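Putative ferritin-like diiron-carboxylate protein TM1526 (Thermotoga maritima, PDB 1VJX) is of unknown function but probably binds metal in a ferritin-like fold and may act as an oxidoreductase. Local coordinates at residues V104-I109 / E151-S156; S110-S115 / E144-L149; E38-E43 / L99-V104; R31-L36 / K46-L51. All blocks are in the same frame, centred on the assembly; numbering follows the deposited sequence. Where two conformers were deposited one is given.

The four contacts lie along one half of a ferritin-like four-helix bundle. Interactions 1 and 2 are successive layers between helices 101-125 and 129-156, their centres about 9 Å apart; Leu149 bridges them by packing on Leu105, Ala108 and Ile109. Interaction 4 pairs the other two long helices and meets interaction 1 where Met152 SE lies 3.5 Å from Thr47 CG2. Interaction 3, about 10 Å from interaction 4 between centres, closes the end of the bundle, with Phe40 CD2 3.7 Å from Phe48 CE2. Interaction 2 is the deepest, its centre about 8 Å from that of the chain, and holds acidic and histidine groups consistent with a family-type diiron centre.

Interaction 1 (V104-I109 / E151-S156); sequences VLDIAI and EMKRES
Helices 101-125 and 129-156, an antiparallel pair of the ferritin-like four-helix bundle, meet here near the C-terminal end of the chain, their local axes 10.2 Å apart at 157°. Met152, a selenomethionine, offers its CB to Leu105, whose CD1 comes within 3.6 Å as the two side chains cross at about a right angle. Beyond CB the Met152 chain bends at its last torsion, and its end packs against Thr47 and Phe48 of helix 43-68. The same Leu105 CD1 rests 3.4 Å from the backbone N of Lys153. The Lys153 chain leaves with CG anti to the backbone N and runs extended past Ile109, where Lys153 CD meets Ile109 CD1 at 4.0 Å. A bend at chi4 (68°) then delivers NZ to Asp106 OD1, 2.9 Å away on the syn lone pair, in a salt bridge. Asp106 OD2 is held by Lys102, so the carboxylate faces two lysines that probably stabilise its negative charge. One turn on, Ser156 OG bonds to Met152 O at 3.2 Å, on a lone pair in the carbonyl plane, sharing that oxygen with Ser156 N.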
# COMPACT_ATOMS: atom_id res chain seq x y z
N VAL A 104 14.80 6.87 -4.08
CA VAL A 104 13.37 7.01 -3.91
C VAL A 104 12.63 5.71 -4.28
O VAL A 104 11.76 5.21 -3.54
CB VAL A 104 12.94 8.24 -4.80
CG1 VAL A 104 11.64 8.04 -5.56
CG2 VAL A 104 12.97 9.55 -3.98
N LEU A 105 12.98 5.16 -5.43
CA LEU A 105 12.45 3.89 -5.87
C LEU A 105 12.82 2.74 -4.93
O LEU A 105 12.00 1.85 -4.65
CB LEU A 105 12.90 3.59 -7.30
CG LEU A 105 12.17 4.36 -8.41
CD1 LEU A 105 12.59 3.87 -9.68
CD2 LEU A 105 10.66 4.22 -8.30
N ASP A 106 14.04 2.74 -4.42
CA ASP A 106 14.45 1.66 -3.52
C ASP A 106 13.53 1.62 -2.34
O ASP A 106 13.12 0.56 -1.91
CB ASP A 106 15.91 1.85 -3.06
CG ASP A 106 16.94 1.39 -4.13
OD1 ASP A 106 16.57 0.60 -5.02
OD2 ASP A 106 18.13 1.80 -4.17
N ILE A 107 13.22 2.79 -1.82
CA ILE A 107 12.31 2.92 -0.68
C ILE A 107 10.87 2.46 -1.06
O ILE A 107 10.26 1.68 -0.34
CB ILE A 107 12.34 4.36 -0.13
CG1 ILE A 107 13.74 4.68 0.42
CG2 ILE A 107 11.28 4.55 0.95
CD1 ILE A 107 14.04 6.18 0.59
N ALA A 108 10.39 2.93 -2.20
CA ALA A 108 9.06 2.61 -2.69
C ALA A 108 8.91 1.14 -2.84
O ALA A 108 7.88 0.60 -2.52
CB ALA A 108 8.84 3.25 -4.04
N ILE A 109 9.93 0.49 -3.39
CA ILE A 109 9.86 -0.93 -3.72
C ILE A 109 9.81 -1.72 -2.43
O ILE A 109 9.04 -2.67 -2.30
CB ILE A 109 11.04 -1.32 -4.60
CG1 ILE A 109 10.78 -0.79 -6.02
CG2 ILE A 109 11.24 -2.82 -4.61
CD1 ILE A 109 12.00 -0.72 -6.91
N GLU A 151 10.36 -1.60 -13.16
CA GLU A 151 10.57 -1.15 -14.54
C GLU A 151 11.31 0.20 -14.58
O GLU A 151 12.26 0.36 -15.31
CB GLU A 151 9.22 -1.09 -15.28
CG GLU A 151 9.25 -0.54 -16.70
CD GLU A 151 7.93 -0.76 -17.44
OE1 GLU A 151 7.01 0.08 -17.32
OE2 GLU A 151 7.81 -1.79 -18.15
N MSE A 152 10.85 1.16 -13.78
CA MSE A 152 11.51 2.45 -13.63
C MSE A 152 12.93 2.30 -13.05
O MSE A 152 13.86 2.93 -13.54
CB MSE A 152 10.68 3.38 -12.75
CG MSE A 152 9.40 3.87 -13.40
SE MSE A 152 8.25 4.84 -12.14
CE MSE A 152 9.18 6.57 -12.03
N LYS A 153 13.09 1.46 -12.03
CA LYS A 153 14.43 1.22 -11.49
C LYS A 153 15.39 0.72 -12.56
O LYS A 153 16.52 1.21 -12.72
CB LYS A 153 14.39 0.20 -10.36
CG LYS A 153 15.72 0.09 -9.60
CD LYS A 153 15.69 -1.02 -8.54
CE LYS A 153 17.10 -1.46 -8.13
NZ LYS A 153 17.86 -0.40 -7.37
N ARG A 154 14.93 -0.29 -13.28
CA ARG A 154 15.75 -1.00 -14.25
C ARG A 154 16.12 -0.08 -15.41
O ARG A 154 17.23 -0.13 -15.91
CB ARG A 154 14.93 -2.18 -14.76
CG ARG A 154 15.69 -3.29 -15.45
CD ARG A 154 14.77 -4.22 -16.24
NE ARG A 154 14.03 -3.46 -17.24
CZ ARG A 154 14.41 -3.28 -18.52
NH1 ARG A 154 15.53 -3.84 -19.01
NH2 ARG A 154 13.65 -2.54 -19.34
N GLU A 155 15.17 0.75 -15.83
CA GLU A 155 15.30 1.57 -17.02
C GLU A 155 15.99 2.91 -16.80
O GLU A 155 16.99 3.24 -17.45
CB GLU A 155 13.93 1.83 -17.61
CG GLU A 155 13.30 0.60 -18.24
CD GLU A 155 11.91 0.88 -18.81
OE1 GLU A 155 11.26 1.89 -18.36
OE2 GLU A 155 11.50 0.08 -19.71
N SER A 156 15.45 3.69 -15.88
CA SER A 156 15.86 5.08 -15.74
C SER A 156 16.73 5.29 -14.50
O SER A 156 16.84 6.41 -13.97
CB SER A 156 14.62 5.98 -15.78
OG SER A 156 13.42 5.21 -15.74

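Interaction 2 (S110-S115 / E144-L149); sequences SVEKDS and EHLRKL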
# COMPACT_ATOMS: atom_id res chain seq x y z
N SER A 110 10.59 -1.28 -1.46
CA SER A 110 10.71 -2.00 -0.21
C SER A 110 9.45 -1.92 0.63
O SER A 110 9.05 -2.93 1.17
CB SER A 110 11.94 -1.52 0.58
OG SER A 110 11.89 -2.03 1.89
N VAL A 111 8.83 -0.73 0.73
CA VAL A 111 7.58 -0.62 1.47
C VAL A 111 6.40 -1.21 0.71
O VAL A 111 5.46 -1.72 1.32
CB VAL A 111 7.22 0.83 1.96
CG1 VAL A 111 8.40 1.52 2.64
CG2 VAL A 111 6.72 1.66 0.83
N GLU A 112 6.42 -1.14 -0.62
CA GLU A 112 5.37 -1.76 -1.40
C GLU A 112 5.34 -3.30 -1.14
O GLU A 112 4.30 -3.87 -0.87
CB GLU A 112 5.56 -1.45 -2.89
CG GLU A 112 4.50 -2.05 -3.80
CD GLU A 112 3.10 -1.59 -3.42
OE1 GLU A 112 2.95 -0.51 -2.81
OE2 GLU A 112 2.13 -2.32 -3.76
N LYS A 113 6.49 -3.94 -1.19
CA LYS A 113 6.58 -5.32 -0.85
C LYS A 113 6.06 -5.63 0.55
O LYS A 113 5.43 -6.67 0.75
CB LYS A 113 8.02 -5.81 -1.06
CG LYS A 113 8.34 -5.92 -2.56
CD LYS A 113 9.52 -6.84 -2.89
CE LYS A 113 10.85 -6.26 -2.53
NZ LYS A 113 11.92 -6.75 -3.44
N ASP A 114 6.29 -4.72 1.51
CA ASP A 114 5.86 -4.92 2.89
C ASP A 114 4.34 -4.86 2.97
O ASP A 114 3.67 -5.71 3.59
CB ASP A 114 6.47 -3.86 3.77
CG ASP A 114 7.95 -4.09 4.09
OD1 ASP A 114 8.49 -5.18 3.91
OD2 ASP A 114 8.62 -3.21 4.64
N SER A 115 3.78 -3.87 2.27
CA SER A 115 2.34 -3.70 2.16
C SER A 115 1.63 -4.84 1.40
O SER A 115 0.51 -5.22 1.73
CB SER A 115 2.08 -2.38 1.47
OG SER A 115 2.73 -1.34 2.20
N GLU A 144 1.03 -4.73 -9.84
CA GLU A 144 1.34 -3.90 -11.02
C GLU A 144 2.07 -2.58 -10.67
O GLU A 144 2.85 -2.10 -11.47
CB GLU A 144 0.07 -3.54 -11.79
CG GLU A 144 -0.56 -4.70 -12.56
CD GLU A 144 0.34 -5.25 -13.62
OE1 GLU A 144 1.19 -4.48 -14.17
OE2 GLU A 144 0.20 -6.46 -13.91
N HIS A 145 1.79 -1.99 -9.51
CA HIS A 145 2.51 -0.79 -9.07
C HIS A 145 3.94 -1.20 -8.91
O HIS A 145 4.84 -0.51 -9.37
CB HIS A 145 2.05 -0.29 -7.70
CG HIS A 145 0.70 0.35 -7.71
ND1 HIS A 145 0.25 1.15 -6.67
CD2 HIS A 145 -0.29 0.32 -8.63
CE1 HIS A 145 -0.97 1.57 -6.94
NE2 HIS A 145 -1.32 1.08 -8.13
N LEU A 146 4.13 -2.31 -8.21
CA LEU A 146 5.44 -2.88 -7.96
C LEU A 146 6.24 -3.16 -9.26
O LEU A 146 7.39 -2.79 -9.37
CB LEU A 146 5.32 -4.16 -7.13
CG LEU A 146 6.66 -4.81 -6.81
CD1 LEU A 146 7.59 -3.81 -6.04
CD2 LEU A 146 6.44 -6.11 -6.07
N ARG A 147 5.60 -3.81 -10.21
CA ARG A 147 6.21 -4.06 -11.51
C ARG A 147 6.65 -2.75 -12.17
O ARG A 147 7.72 -2.69 -12.82
CB ARG A 147 5.20 -4.76 -12.40
CG ARG A 147 5.65 -5.03 -13.83
CD ARG A 147 4.48 -5.05 -14.78
NE ARG A 147 3.93 -3.69 -14.96
CZ ARG A 147 4.45 -2.79 -15.79
NH1 ARG A 147 5.53 -3.08 -16.50
NH2 ARG A 147 3.90 -1.59 -15.92
N LYS A 148 5.82 -1.71 -12.03
CA LYS A 148 6.12 -0.40 -12.61
C LYS A 148 7.31 0.22 -11.93
O LYS A 148 8.21 0.74 -12.59
CB LYS A 148 4.93 0.54 -12.54
CG LYS A 148 5.18 1.91 -13.17
CD LYS A 148 5.28 1.83 -14.67
CE LYS A 148 5.90 3.04 -15.30
NZ LYS A 148 6.13 2.74 -16.77
N LEU A 149 7.34 0.14 -10.60
CA LEU A 149 8.50 0.58 -9.83
C LEU A 149 9.81 -0.15 -10.23
O LEU A 149 10.86 0.46 -10.34
CB LEU A 149 8.24 0.43 -8.32
CG LEU A 149 7.10 1.24 -7.69
CD1 LEU A 149 6.92 0.91 -6.22
CD2 LEU A 149 7.33 2.73 -7.82
O HOH W 1 2.03 1.08 -4.73
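Glu112 and Leu146 both carry CG anti to the backbone N (chi1 -180° and -179°); the Glu112 chain then bends at chi2, and the two side chains cross obliquely between antiparallel helices. The methylene CG of Glu112 meets Leu146 CB at 4.0 Å, so the aliphatic part of the acid does the packing while its carboxylate is carried on toward His145. His145 instead holds CG anti to its carbonyl carbon (chi1 -72°), and its ring leads away from helix 101-125. A water links the two groups. It lies in the plane of the imidazole at the ring edge, 2.6 Å from His145 ND1, and donates a weak bond of 2.7 Å to Glu112 OE1. Glu112 OE2 stays 4.9 Å from His145 ND1, so acid and ring are neighbours without direct contact. Glu142 OE1 also lies close to Glu112 OE2; this crowding of acids would be expected to favour a shared proton or a cation, consistent with the carboxylate and histidine cluster of ferritin-like diiron sites. On the outer side, Lys113 crosses Leu146 at about a right angle, its CG poised over both methyls, 4.0 Å from CD2 and 4.1 Å from CD1. Leu149 CD1 finishes the apolar layer at 4.3 Å from Glu112 CB. The helix pair is covered by the other half of the bundle: Tyr33 of helix 15-36 touches Glu112 and Leu149, and Leu51 of helix 43-68 packs on His145 and Leu149.

Interaction 3 (E38-E43 / L99-V104); sequences EHFNGE and LTLKEV
Two rings from the turn between helices 15-36 and 43-68 each receive a leucine methyl on one face. Over the His39 imidazole sits Leu99 CD1, 3.2 Å above the plane and displaced toward the rim, nearest to ND1 at 3.3 Å: a CH-pi contact made by one branch of the leucine. The Phe40 ring is covered more squarely, with Leu101 CD1 over its centre in a second CH-pi contact, 12° off the ring normal. At the ring's edge, in its plane, lies the carbonyl carbon of Thr100, 3.8 Å from Phe40 CZ, so the phenyl is pushed end-on against the backbone where helix 101-125 begins. Its CZ also comes within 3.6 Å of Leu101 CA. Val104 meets the phenyl tip to tip, CG1 lying 4.0 Å from Phe40 CE2. An alanine in place of His39 would remove the imidazole and would probably leave the Leu99 methyl without its aromatic partner while losing the weak hydrogen bond from NE2 to Leu94 O. Leu101, which covers Phe40, is backed by Phe48 of helix 43-68 and Met152 of helix 129-156, joining the loop to the bundle interior. The backbone beside Phe40 is also bonded by side chains: Thr100 N gives an almost straight bond (178°) to the anti lone pair of Glu103 OE2, and Glu103 N returns a weak one to Thr100 OG1. This is a capping box, starting the third long helix of a ferritin-like bundle directly against the turn that connects the first two.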
# COMPACT_ATOMS: atom_id res chain seq x y z
N GLU A 38 6.76 15.72 -6.76
CA GLU A 38 7.32 17.06 -6.70
C GLU A 38 8.80 17.06 -6.96
O GLU A 38 9.35 18.11 -7.11
CB GLU A 38 7.10 17.67 -5.31
CG GLU A 38 5.69 18.15 -5.00
CD GLU A 38 5.39 18.20 -3.49
OE1 GLU A 38 6.24 17.76 -2.67
OE2 GLU A 38 4.27 18.64 -3.14
N HIS A 39 9.44 15.89 -6.96
CA HIS A 39 10.88 15.78 -7.11
C HIS A 39 11.32 15.46 -8.55
O HIS A 39 12.51 15.47 -8.85
CB HIS A 39 11.43 14.72 -6.14
CG HIS A 39 11.28 15.11 -4.70
ND1 HIS A 39 12.28 15.73 -3.97
CD2 HIS A 39 10.22 14.99 -3.85
CE1 HIS A 39 11.85 15.97 -2.75
NE2 HIS A 39 10.60 15.53 -2.65
N PHE A 40 10.33 15.17 -9.41
CA PHE A 40 10.51 14.55 -10.72
C PHE A 40 9.63 15.16 -11.79
O PHE A 40 8.80 16.01 -11.49
CB PHE A 40 10.32 13.04 -10.62
CG PHE A 40 11.32 12.40 -9.75
CD1 PHE A 40 12.64 12.30 -10.17
CD2 PHE A 40 10.98 12.01 -8.45
CE1 PHE A 40 13.61 11.76 -9.34
CE2 PHE A 40 11.93 11.46 -7.60
CZ PHE A 40 13.25 11.32 -8.05
N ASN A 41 9.80 14.73 -13.03
CA ASN A 41 9.60 15.66 -14.13
C ASN A 41 8.64 15.32 -15.27
O ASN A 41 7.97 16.23 -15.76
CB ASN A 41 10.97 16.06 -14.70
CG ASN A 41 11.56 17.28 -14.01
OD1 ASN A 41 10.87 18.31 -13.82
ND2 ASN A 41 12.85 17.19 -13.66
N GLY A 42 8.58 14.09 -15.74
CA GLY A 42 7.92 13.91 -17.03
C GLY A 42 6.86 12.87 -17.05
O GLY A 42 5.83 13.01 -16.37
N GLU A 43 7.10 11.83 -17.85
CA GLU A 43 6.38 10.56 -17.69
C GLU A 43 6.45 10.06 -16.24
O GLU A 43 5.47 9.55 -15.70
CB GLU A 43 6.91 9.50 -18.66
CG GLU A 43 6.55 9.79 -20.12
CD GLU A 43 5.08 10.10 -20.26
OE1 GLU A 43 4.26 9.25 -19.82
OE2 GLU A 43 4.74 11.19 -20.76
N LEU A 99 17.06 14.76 -4.79
CA LEU A 99 16.82 13.34 -4.67
C LEU A 99 17.02 12.66 -6.03
O LEU A 99 16.61 13.18 -7.07
CB LEU A 99 15.39 13.09 -4.16
CG LEU A 99 15.05 13.55 -2.74
CD1 LEU A 99 13.62 13.14 -2.42
CD2 LEU A 99 15.98 12.96 -1.69
N THR A 100 17.66 11.49 -6.00
CA THR A 100 17.78 10.63 -7.17
C THR A 100 16.58 9.70 -7.27
O THR A 100 15.96 9.35 -6.27
CB THR A 100 19.09 9.79 -7.13
OG1 THR A 100 19.04 8.84 -6.06
CG2 THR A 100 20.32 10.65 -6.81
N LEU A 101 16.25 9.29 -8.49
CA LEU A 101 15.14 8.37 -8.71
C LEU A 101 15.41 7.05 -8.01
O LEU A 101 14.53 6.49 -7.39
CB LEU A 101 14.88 8.17 -10.21
CG LEU A 101 13.61 7.35 -10.57
CD1 LEU A 101 12.31 8.09 -10.26
CD2 LEU A 101 13.67 6.93 -12.05
N LYS A 102 16.67 6.61 -8.08
CA LYS A 102 17.12 5.36 -7.46
C LYS A 102 16.80 5.25 -5.98
O LYS A 102 16.25 4.26 -5.55
CB LYS A 102 18.64 5.20 -7.64
CG LYS A 102 19.26 3.95 -6.97
CD LYS A 102 20.73 3.71 -7.41
CE LYS A 102 21.23 2.27 -7.11
NZ LYS A 102 20.91 1.78 -5.70
N GLU A 103 17.22 6.23 -5.19
CA GLU A 103 17.06 6.12 -3.75
C GLU A 103 15.58 6.11 -3.34
O GLU A 103 15.16 5.40 -2.46
CB GLU A 103 17.85 7.21 -3.03
CG GLU A 103 17.40 8.63 -3.22
CD GLU A 103 18.34 9.58 -2.49
OE1 GLU A 103 18.50 9.39 -1.23
OE2 GLU A 103 18.92 10.50 -3.15
N VAL A 104 14.80 6.87 -4.08
CA VAL A 104 13.37 7.01 -3.91
C VAL A 104 12.63 5.71 -4.28
O VAL A 104 11.76 5.21 -3.54
CB VAL A 104 12.94 8.24 -4.80
CG1 VAL A 104 11.64 8.04 -5.56
CG2 VAL A 104 12.97 9.55 -3.98

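Interaction 4 (R31-L36 / K46-L51); sequences RFYREL and KTFLEL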
# COMPACT_ATOMS: atom_id res chain seq x y z
N ARG A 31 0.16 9.68 -0.29
CA ARG A 31 0.93 10.85 0.08
C ARG A 31 2.37 10.80 -0.39
O ARG A 31 2.91 11.78 -0.88
CB ARG A 31 0.96 10.98 1.60
CG ARG A 31 -0.01 11.96 2.12
CD ARG A 31 0.19 12.27 3.58
NE ARG A 31 1.48 12.94 3.78
CZ ARG A 31 2.52 12.47 4.49
NH1 ARG A 31 2.45 11.30 5.14
NH2 ARG A 31 3.64 13.20 4.56
N PHE A 32 3.01 9.68 -0.13
CA PHE A 32 4.36 9.39 -0.61
C PHE A 32 4.44 9.69 -2.12
O PHE A 32 5.20 10.57 -2.53
CB PHE A 32 4.67 7.93 -0.31
CG PHE A 32 6.08 7.51 -0.61
CD1 PHE A 32 7.16 8.13 0.01
CD2 PHE A 32 6.32 6.45 -1.46
CE1 PHE A 32 8.46 7.70 -0.26
CE2 PHE A 32 7.61 6.02 -1.73
CZ PHE A 32 8.68 6.64 -1.13
N TYR A 33 3.62 9.01 -2.92
CA TYR A 33 3.73 9.10 -4.39
C TYR A 33 3.41 10.52 -4.90
O TYR A 33 4.06 11.00 -5.85
CB TYR A 33 2.88 8.04 -5.09
CG TYR A 33 3.32 6.60 -4.85
CD1 TYR A 33 4.65 6.21 -5.03
CD2 TYR A 33 2.39 5.61 -4.50
CE1 TYR A 33 5.04 4.90 -4.83
CE2 TYR A 33 2.77 4.30 -4.29
CZ TYR A 33 4.10 3.93 -4.46
OH TYR A 33 4.48 2.62 -4.26
N ARG A 34 2.47 11.19 -4.25
CA ARG A 34 2.10 12.53 -4.64
C ARG A 34 3.24 13.51 -4.28
O ARG A 34 3.61 14.35 -5.10
CB ARG A 34 0.76 12.94 -3.99
CG ARG A 34 -0.03 13.93 -4.82
CD ARG A 34 -1.34 14.38 -4.20
NE ARG A 34 -2.41 13.39 -4.26
CZ ARG A 34 -3.11 13.09 -5.35
NH1 ARG A 34 -2.82 13.67 -6.51
NH2 ARG A 34 -4.09 12.19 -5.28
N GLU A 35 3.79 13.38 -3.08
CA GLU A 35 4.98 14.14 -2.66
C GLU A 35 6.22 13.82 -3.51
O GLU A 35 6.99 14.72 -3.83
CB GLU A 35 5.29 13.91 -1.16
CG GLU A 35 4.32 14.64 -0.21
CD GLU A 35 4.44 14.23 1.27
OE1 GLU A 35 4.29 13.03 1.61
OE2 GLU A 35 4.67 15.12 2.11
N LEU A 36 6.42 12.55 -3.88
CA LEU A 36 7.55 12.18 -4.73
C LEU A 36 7.46 12.88 -6.08
O LEU A 36 8.50 13.23 -6.69
CB LEU A 36 7.61 10.67 -4.98
CG LEU A 36 8.15 9.72 -3.92
CD1 LEU A 36 8.18 8.33 -4.53
CD2 LEU A 36 9.53 10.11 -3.42
N LYS A 46 4.02 11.98 -13.90
CA LYS A 46 2.70 11.46 -14.25
C LYS A 46 2.49 10.08 -13.61
O LYS A 46 1.41 9.76 -13.14
CB LYS A 46 2.55 11.44 -15.78
CG LYS A 46 1.26 10.86 -16.39
CD LYS A 46 1.50 10.51 -17.88
CE LYS A 46 0.21 10.52 -18.75
NZ LYS A 46 0.47 10.24 -20.21
N THR A 47 3.55 9.28 -13.60
CA THR A 47 3.46 7.94 -13.05
C THR A 47 3.17 8.02 -11.56
O THR A 47 2.20 7.46 -11.08
CB THR A 47 4.76 7.13 -13.35
OG1 THR A 47 4.63 6.49 -14.63
CG2 THR A 47 4.93 5.94 -12.40
N PHE A 48 4.01 8.74 -10.85
CA PHE A 48 3.87 8.84 -9.41
C PHE A 48 2.48 9.37 -9.06
O PHE A 48 1.93 9.00 -8.06
CB PHE A 48 4.95 9.76 -8.83
CG PHE A 48 6.30 9.13 -8.74
CD1 PHE A 48 6.45 7.85 -8.24
CD2 PHE A 48 7.41 9.82 -9.15
CE1 PHE A 48 7.72 7.26 -8.17
CE2 PHE A 48 8.67 9.23 -9.07
CZ PHE A 48 8.81 7.95 -8.57
N LEU A 49 1.93 10.25 -9.88
CA LEU A 49 0.62 10.81 -9.58
C LEU A 49 -0.49 9.78 -9.82
O LEU A 49 -1.47 9.75 -9.08
CB LEU A 49 0.35 12.09 -10.38
CG LEU A 49 1.11 13.32 -9.89
CD1 LEU A 49 1.06 14.46 -10.93
CD2 LEU A 49 0.59 13.81 -8.53
N GLU A 50 -0.33 8.97 -10.87
CA GLU A 50 -1.26 7.88 -11.13
C GLU A 50 -1.25 6.92 -9.95
O GLU A 50 -2.31 6.57 -9.45
CB GLU A 50 -0.92 7.13 -12.42
CG GLU A 50 -1.66 7.70 -13.63
CD GLU A 50 -0.91 7.49 -14.96
OE1 GLU A 50 -0.15 6.49 -15.05
OE2 GLU A 50 -1.11 8.33 -15.90
N LEU A 51 -0.05 6.53 -9.54
CA LEU A 51 0.13 5.63 -8.41
C LEU A 51 -0.57 6.19 -7.18
O LEU A 51 -1.23 5.45 -6.48
CB LEU A 51 1.63 5.36 -8.15
CG LEU A 51 2.39 4.58 -9.23
CD1 LEU A 51 3.83 4.31 -8.85
CD2 LEU A 51 1.72 3.28 -9.50
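Helices 15-36 and 43-68, the first antiparallel pair of the ferritin-like four-helix bundle, run at 159° with local axes only 7.6 Å apart, bringing the CA atoms of Tyr33 and Phe48 to 5.0 Å. So close a fit puts side-chain carbons on backbone oxygens in both directions: Tyr33 CB lies 3.3 Å from Phe48 O, and Phe48 CB 3.3 Å from Tyr33 O. Tyr33 and Phe48 then cross at about a right angle, touching through their CD1 atoms. One face of the Tyr33 ring is covered by Leu51 CB, 3.7 Å above the plane and off toward the rim, in a CH-pi contact. Leu36 CD1 does the same for Phe48, 3.8 Å above that ring, and also lies over one face of Phe32 in its own helix. Outside this core, Arg34 crosses Leu49, its aliphatic CG 3.8 Å from CD2. An alanine at Tyr33 would remove the ring and is likely to loosen the packing around Phe48 and Leu51, as well as the layer formed with Glu112 and Leu149 of the opposing helix pair. With no hydrogen bond or salt bridge between the two segments, the grip rests on shape, CH-pi contacts and the exclusion of water from a mostly buried surface.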